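Local structure of tryptophan halogenase superfamily (Brevundimonas sp. BAL3, 6FRL) at residues G113-R125 with Y460-P473. The protein is a flavin-dependent halogenase of the tryptophan halogenase superfamily that prefers bromination over chlorination. Numbering follows the deposited sequence.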
loop_
_atom_site.group_PDB
_atom_site.type_symbol
_atom_site.label_atom_id
_atom_site.label_comp_id
_atom_site.label_asym_id
_atom_site.label_seq_id
_atom_site.Cartn_x
_atom_site.Cartn_y
_atom_site.Cartn_z
ATOM N N GLY B 113 14.201 -2.820 -11.992
ATOM C CA GLY B 113 13.379 -3.199 -10.817
ATOM C C GLY B 113 14.131 -3.415 -9.494
ATOM O O GLY B 113 13.494 -3.614 -8.441
ATOM N N ILE B 114 15.470 -3.362 -9.545
ATOM C CA ILE B 114 16.319 -3.609 -8.401
ATOM C C ILE B 114 16.635 -2.262 -7.760
ATOM O O ILE B 114 16.862 -1.257 -8.436
ATOM C CB ILE B 114 17.595 -4.380 -8.814
ATOM C CG1 ILE B 114 17.198 -5.769 -9.332
ATOM C CG2 ILE B 114 18.564 -4.532 -7.643
ATOM C CD1 ILE B 114 18.238 -6.428 -10.206
ATOM N N GLY B 115 16.612 -2.251 -6.441
ATOM C CA GLY B 115 16.810 -1.049 -5.679
ATOM C C GLY B 115 18.259 -0.601 -5.761
ATOM O O GLY B 115 19.199 -1.419 -5.671
ATOM N N PHE B 116 18.433 0.711 -5.878
ATOM C CA PHE B 116 19.761 1.282 -5.953
ATOM C C PHE B 116 20.743 0.771 -4.894
ATOM O O PHE B 116 21.900 0.493 -5.210
ATOM C CB PHE B 116 19.684 2.801 -5.850
ATOM C CG PHE B 116 21.034 3.455 -5.831
ATOM C CD1 PHE B 116 21.792 3.513 -6.979
ATOM C CD2 PHE B 116 21.527 4.012 -4.666
ATOM C CE1 PHE B 116 23.035 4.098 -6.953
ATOM C CE2 PHE B 116 22.760 4.611 -4.641
ATOM C CZ PHE B 116 23.527 4.638 -5.782
ATOM N N HIS B 117 20.295 0.692 -3.635
ATOM C CA HIS B 117 21.182 0.338 -2.533
ATOM C C HIS B 117 21.970 -0.985 -2.733
ATOM O O HIS B 117 23.094 -1.099 -2.227
ATOM C CB HIS B 117 20.446 0.358 -1.202
ATOM C CG HIS B 117 19.384 -0.690 -1.055
ATOM N ND1 HIS B 117 18.095 -0.516 -1.512
ATOM C CD2 HIS B 117 19.405 -1.896 -0.437
ATOM C CE1 HIS B 117 17.369 -1.571 -1.189
ATOM N NE2 HIS B 117 18.147 -2.436 -0.557
ATOM N N HIS B 118 21.411 -1.932 -3.495
ATOM C CA HIS B 118 22.099 -3.204 -3.832
ATOM C C HIS B 118 23.339 -2.982 -4.707
ATOM O O HIS B 118 24.398 -3.492 -4.406
ATOM C CB HIS B 118 21.152 -4.200 -4.524
ATOM C CG HIS B 118 19.999 -4.621 -3.664
ATOM N ND1 HIS B 118 20.177 -5.263 -2.456
ATOM C CD2 HIS B 118 18.665 -4.466 -3.814
ATOM C CE1 HIS B 118 19.002 -5.516 -1.916
ATOM N NE2 HIS B 118 18.068 -5.024 -2.712
ATOM N N TYR B 119 23.204 -2.177 -5.753
ATOM C CA TYR B 119 24.339 -1.813 -6.577
ATOM C C TYR B 119 25.398 -1.052 -5.731
ATOM O O TYR B 119 26.601 -1.348 -5.808
ATOM C CB TYR B 119 23.885 -0.977 -7.768
ATOM C CG TYR B 119 22.956 -1.692 -8.722
ATOM C CD1 TYR B 119 23.442 -2.494 -9.754
ATOM C CD2 TYR B 119 21.569 -1.547 -8.605
ATOM C CE1 TYR B 119 22.568 -3.149 -10.633
ATOM C CE2 TYR B 119 20.676 -2.186 -9.476
ATOM C CZ TYR B 119 21.174 -2.980 -10.489
ATOM O OH TYR B 119 20.273 -3.606 -11.327
ATOM N N TRP B 120 24.944 -0.106 -4.890
ATOM C CA TRP B 120 25.834 0.612 -3.977
ATOM C C TRP B 120 26.577 -0.341 -3.042
ATOM O O TRP B 120 27.773 -0.163 -2.783
ATOM C CB TRP B 120 25.067 1.641 -3.148
ATOM C CG TRP B 120 25.939 2.429 -2.224
ATOM C CD1 TRP B 120 26.749 3.481 -2.548
ATOM C CD2 TRP B 120 26.113 2.204 -0.829
ATOM N NE1 TRP B 120 27.407 3.942 -1.426
ATOM C CE2 TRP B 120 27.034 3.173 -0.357
ATOM C CE3 TRP B 120 25.574 1.287 0.071
ATOM C CZ2 TRP B 120 27.441 3.240 0.993
ATOM C CZ3 TRP B 120 25.980 1.344 1.418
ATOM C CH2 TRP B 120 26.904 2.319 1.861
ATOM N N LEU B 121 25.885 -1.346 -2.522
ATOM C CA LEU B 121 26.553 -2.335 -1.670
ATOM C C LEU B 121 27.611 -3.178 -2.393
ATOM O O LEU B 121 28.685 -3.397 -1.840
ATOM C CB LEU B 121 25.545 -3.247 -0.963
ATOM C CG LEU B 121 24.808 -2.529 0.166
ATOM C CD1 LEU B 121 23.475 -3.189 0.493
ATOM C CD2 LEU B 121 25.718 -2.447 1.387
ATOM N N LYS B 122 27.310 -3.640 -3.605
ATOM C CA LYS B 122 28.296 -4.345 -4.431
ATOM C C LYS B 122 29.584 -3.537 -4.558
ATOM O O LYS B 122 30.681 -4.041 -4.295
ATOM C CB LYS B 122 27.760 -4.653 -5.844
ATOM C CG LYS B 122 28.858 -5.161 -6.777
ATOM C CD LYS B 122 28.262 -5.646 -8.110
ATOM C CE LYS B 122 29.302 -6.267 -9.006
ATOM N NZ LYS B 122 29.992 -7.362 -8.265
ATOM N N GLN B 123 29.442 -2.278 -4.944
ATOM C CA GLN B 123 30.606 -1.394 -5.126
ATOM C C GLN B 123 31.310 -1.137 -3.804
ATOM O O GLN B 123 32.534 -1.091 -3.734
ATOM C CB GLN B 123 30.205 -0.080 -5.808
ATOM C CG GLN B 123 31.355 0.692 -6.461
ATOM C CD GLN B 123 32.026 -0.046 -7.629
ATOM O OE1 GLN B 123 31.413 -0.846 -8.347
ATOM N NE2 GLN B 123 33.310 0.207 -7.793
ATOM N N ARG B 124 30.538 -0.989 -2.744
ATOM C CA ARG B 124 31.117 -0.830 -1.419
ATOM C C ARG B 124 31.945 -2.054 -1.032
ATOM O O ARG B 124 32.948 -1.913 -0.349
ATOM C CB ARG B 124 30.024 -0.574 -0.374
ATOM C CG ARG B 124 30.555 -0.382 1.017
ATOM C CD ARG B 124 29.435 -0.174 2.002
ATOM N NE ARG B 124 29.965 0.115 3.340
ATOM C CZ ARG B 124 30.134 -0.778 4.315
ATOM N NH1 ARG B 124 29.712 -2.051 4.198
ATOM N NH2 ARG B 124 30.647 -0.366 5.461
ATOM N N ARG B 125 31.498 -3.236 -1.460
ATOM C CA ARG B 125 32.197 -4.496 -1.199
ATOM C C ARG B 125 33.565 -4.469 -1.900
ATOM O O ARG B 125 34.576 -4.851 -1.311
ATOM C CB ARG B 125 31.333 -5.673 -1.681
ATOM C CG ARG B 125 31.725 -7.062 -1.230
ATOM C CD ARG B 125 31.050 -8.143 -2.074
ATOM N NE ARG B 125 29.666 -8.375 -1.638
ATOM C CZ ARG B 125 29.305 -9.102 -0.573
ATOM N NH1 ARG B 125 30.212 -9.671 0.232
ATOM N NH2 ARG B 125 28.010 -9.251 -0.290
ATOM N N TYR B 460 24.409 -3.042 7.585
ATOM C CA TYR B 460 24.270 -3.419 6.177
ATOM C C TYR B 460 24.090 -4.916 6.022
ATOM O O TYR B 460 24.593 -5.657 6.839
ATOM C CB TYR B 460 25.533 -3.014 5.416
ATOM C CG TYR B 460 25.865 -1.551 5.528
ATOM C CD1 TYR B 460 25.100 -0.599 4.843
ATOM C CD2 TYR B 460 26.918 -1.104 6.317
ATOM C CE1 TYR B 460 25.377 0.755 4.927
ATOM C CE2 TYR B 460 27.207 0.257 6.408
ATOM C CZ TYR B 460 26.422 1.179 5.697
ATOM O OH TYR B 460 26.669 2.525 5.760
ATOM N N PRO B 461 23.405 -5.372 4.958
ATOM C CA PRO B 461 23.200 -6.797 4.747
ATOM C C PRO B 461 24.450 -7.549 4.364
ATOM O O PRO B 461 25.363 -6.948 3.819
ATOM C CB PRO B 461 22.204 -6.867 3.580
ATOM C CG PRO B 461 22.068 -5.503 3.035
ATOM C CD PRO B 461 22.573 -4.547 4.067
ATOM N N ASP B 462 24.447 -8.861 4.608
ATOM C CA ASP B 462 25.601 -9.746 4.323
ATOM C C ASP B 462 25.672 -9.913 2.815
ATOM O O ASP B 462 26.725 -9.666 2.227
ATOM C CB ASP B 462 25.493 -11.156 4.981
ATOM C CG ASP B 462 24.354 -11.267 6.046
ATOM O OD1 ASP B 462 24.347 -10.431 6.973
ATOM O OD2 ASP B 462 23.489 -12.189 5.941
ATOM N N HIS B 463 24.555 -10.325 2.207
ATOM C CA HIS B 463 24.444 -10.338 0.743
ATOM C C HIS B 463 23.321 -9.466 0.174
ATOM O O HIS B 463 22.133 -9.485 0.610
ATOM C CB HIS B 463 24.406 -11.728 0.088
ATOM C CG HIS B 463 25.148 -11.771 -1.220
ATOM N ND1 HIS B 463 24.542 -11.562 -2.443
ATOM C CD2 HIS B 463 26.466 -11.964 -1.484
ATOM C CE1 HIS B 463 25.449 -11.648 -3.403
ATOM N NE2 HIS B 463 26.624 -11.883 -2.847
ATOM N N HIS B 464 23.742 -8.651 -0.793
ATOM C CA HIS B 464 22.863 -7.923 -1.742
ATOM C C HIS B 464 22.189 -8.885 -2.773
ATOM O O HIS B 464 22.435 -10.094 -2.775
ATOM C CB HIS B 464 23.659 -6.783 -2.442
ATOM C CG HIS B 464 24.839 -7.246 -3.251
ATOM N ND1 HIS B 464 26.142 -7.110 -2.821
ATOM C CD2 HIS B 464 24.906 -7.830 -4.471
ATOM C CE1 HIS B 464 26.959 -7.605 -3.737
ATOM N NE2 HIS B 464 26.235 -8.041 -4.752
ATOM N N ASP B 465 21.350 -8.330 -3.644
ATOM C CA ASP B 465 20.586 -9.073 -4.671
ATOM C C ASP B 465 21.547 -9.611 -5.765
ATOM O O ASP B 465 22.223 -8.812 -6.386
ATOM C CB ASP B 465 19.538 -8.102 -5.258
ATOM C CG ASP B 465 18.565 -8.748 -6.212
ATOM O OD1 ASP B 465 18.918 -9.675 -6.966
ATOM O OD2 ASP B 465 17.405 -8.287 -6.225
ATOM N N PRO B 466 21.596 -10.949 -6.024
ATOM C CA PRO B 466 22.642 -11.505 -6.936
ATOM C C PRO B 466 22.481 -11.239 -8.435
ATOM O O PRO B 466 23.362 -11.622 -9.201
ATOM C CB PRO B 466 22.578 -13.011 -6.695
ATOM C CG PRO B 466 21.165 -13.240 -6.302
ATOM C CD PRO B 466 20.670 -12.005 -5.575
ATOM N N ALA B 467 21.380 -10.616 -8.864
ATOM C CA ALA B 467 21.255 -10.172 -10.270
ATOM C C ALA B 467 22.185 -8.981 -10.563
ATOM O O ALA B 467 22.531 -8.708 -11.715
ATOM C CB ALA B 467 19.805 -9.830 -10.585
ATOM N N VAL B 468 22.571 -8.311 -9.484
ATOM C CA VAL B 468 23.459 -7.157 -9.486
ATOM C C VAL B 468 24.902 -7.520 -9.795
ATOM O O VAL B 468 25.587 -6.739 -10.419
ATOM C CB VAL B 468 23.373 -6.432 -8.114
ATOM C CG1 VAL B 468 24.432 -5.367 -7.944
ATOM C CG2 VAL B 468 21.993 -5.814 -7.941
ATOM N N ASP B 469 25.372 -8.688 -9.343
ATOM C CA ASP B 469 26.750 -9.191 -9.638
ATOM C C ASP B 469 26.985 -9.579 -11.112
ATOM O O ASP B 469 28.115 -9.820 -11.497
ATOM C CB ASP B 469 27.096 -10.373 -8.746
ATOM C CG ASP B 469 27.166 -9.993 -7.268
ATOM O OD1 ASP B 469 27.794 -8.979 -6.906
ATOM O OD2 ASP B 469 26.595 -10.737 -6.447
ATOM N N ALA B 470 25.924 -9.638 -11.922
ATOM C CA ALA B 470 26.008 -9.683 -13.399
ATOM C C ALA B 470 26.704 -8.447 -14.051
ATOM O O ALA B 470 27.201 -8.523 -15.180
ATOM C CB ALA B 470 24.607 -9.870 -14.001
ATOM N N MET B 471 26.712 -7.314 -13.355
ATOM C CA MET B 471 27.281 -6.053 -13.855
ATOM C C MET B 471 28.811 -5.982 -13.659
ATOM O O MET B 471 29.361 -6.504 -12.679
ATOM C CB MET B 471 26.579 -4.875 -13.150
ATOM C CG MET B 471 26.691 -3.510 -13.810
ATOM S SD MET B 471 25.196 -2.492 -13.538
ATOM C CE MET B 471 25.894 -0.898 -13.107
ATOM N N ASP B 472 29.493 -5.340 -14.606
ATOM C CA ASP B 472 30.955 -5.246 -14.591
ATOM C C ASP B 472 31.421 -4.184 -13.555
ATOM O O ASP B 472 30.930 -3.062 -13.592
ATOM C CB ASP B 472 31.428 -4.878 -16.013
ATOM C CG ASP B 472 32.947 -4.855 -16.158
ATOM O OD1 ASP B 472 33.556 -5.944 -16.064
ATOM O OD2 ASP B 472 33.508 -3.749 -16.373
ATOM N N PRO B 473 32.381 -4.519 -12.656
ATOM C CA PRO B 473 32.824 -3.561 -11.610
ATOM C C PRO B 473 33.408 -2.236 -12.111
ATOM O O PRO B 473 33.268 -1.212 -11.432
ATOM C CB PRO B 473 33.889 -4.347 -10.811
ATOM C CG PRO B 473 34.385 -5.392 -11.752
ATOM C CD PRO B 473 33.193 -5.753 -12.615
#
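One carboxylate oxygen, D469 OD1, is gripped by both K122 and H464. K122 NZ closes a salt bridge to it at 3.0 Å on the anti side, near the carboxylate plane, while H464 NE2 donates a hydrogen bond to the same oxygen, 2.8 Å from D469 OD1, coming from above that plane yet with the oxygen in its own ring plane. The second oxygen, D469 OD2, pairs with R10 of the second subunit, so the cluster reaches the dimer interface. With its CG wedged between backbone N and carbonyl carbon (chi1 61°), H464 lies against the helix, and K122 CB makes a CH-pi contact over one face of its ring. One turn earlier, adjacent H118 and Y119 each turn a ring face to the loop: V468 CG2 sits 3.9 Å from the Y119 ring centroid, and D465 CB covers H118 likewise. V468 CG2 also touches I114 CG2, and M471 SD approaches Y119 CE1 obliquely at 4.0 Å, a Met-aromatic contact. Where the loop segment begins, Y460 receives the extended R124 side chain, its guanidinium over one ring face, an off-centre cation-pi contact with R124 CZ 4.2 Å from the ring centroid. W120 offers its ring edge to Y460 CE1, the two planes 48° apart, and L121 CD2 adds an apolar touch; Y460 OH is hydrogen-bonded to D455. A serine in place of Y460 would probably strip R124 of its aromatic partner, leave D455 without its hydroxyl mate and open a gap beside W120 and L121. The poorly ordered R125 spans to the backbone, NH2 to D462 O at 2.9 Å. D465 OD1 accepts from A467 N, an Asx turn overlapping the type I beta turn 465-468. Altogether, the loop joining helices 447-456 and 473-492 runs along one side of helix 116-125, a peripheral helix-loop packing of the flavin-dependent halogenase fold, the loop also bordering the second subunit.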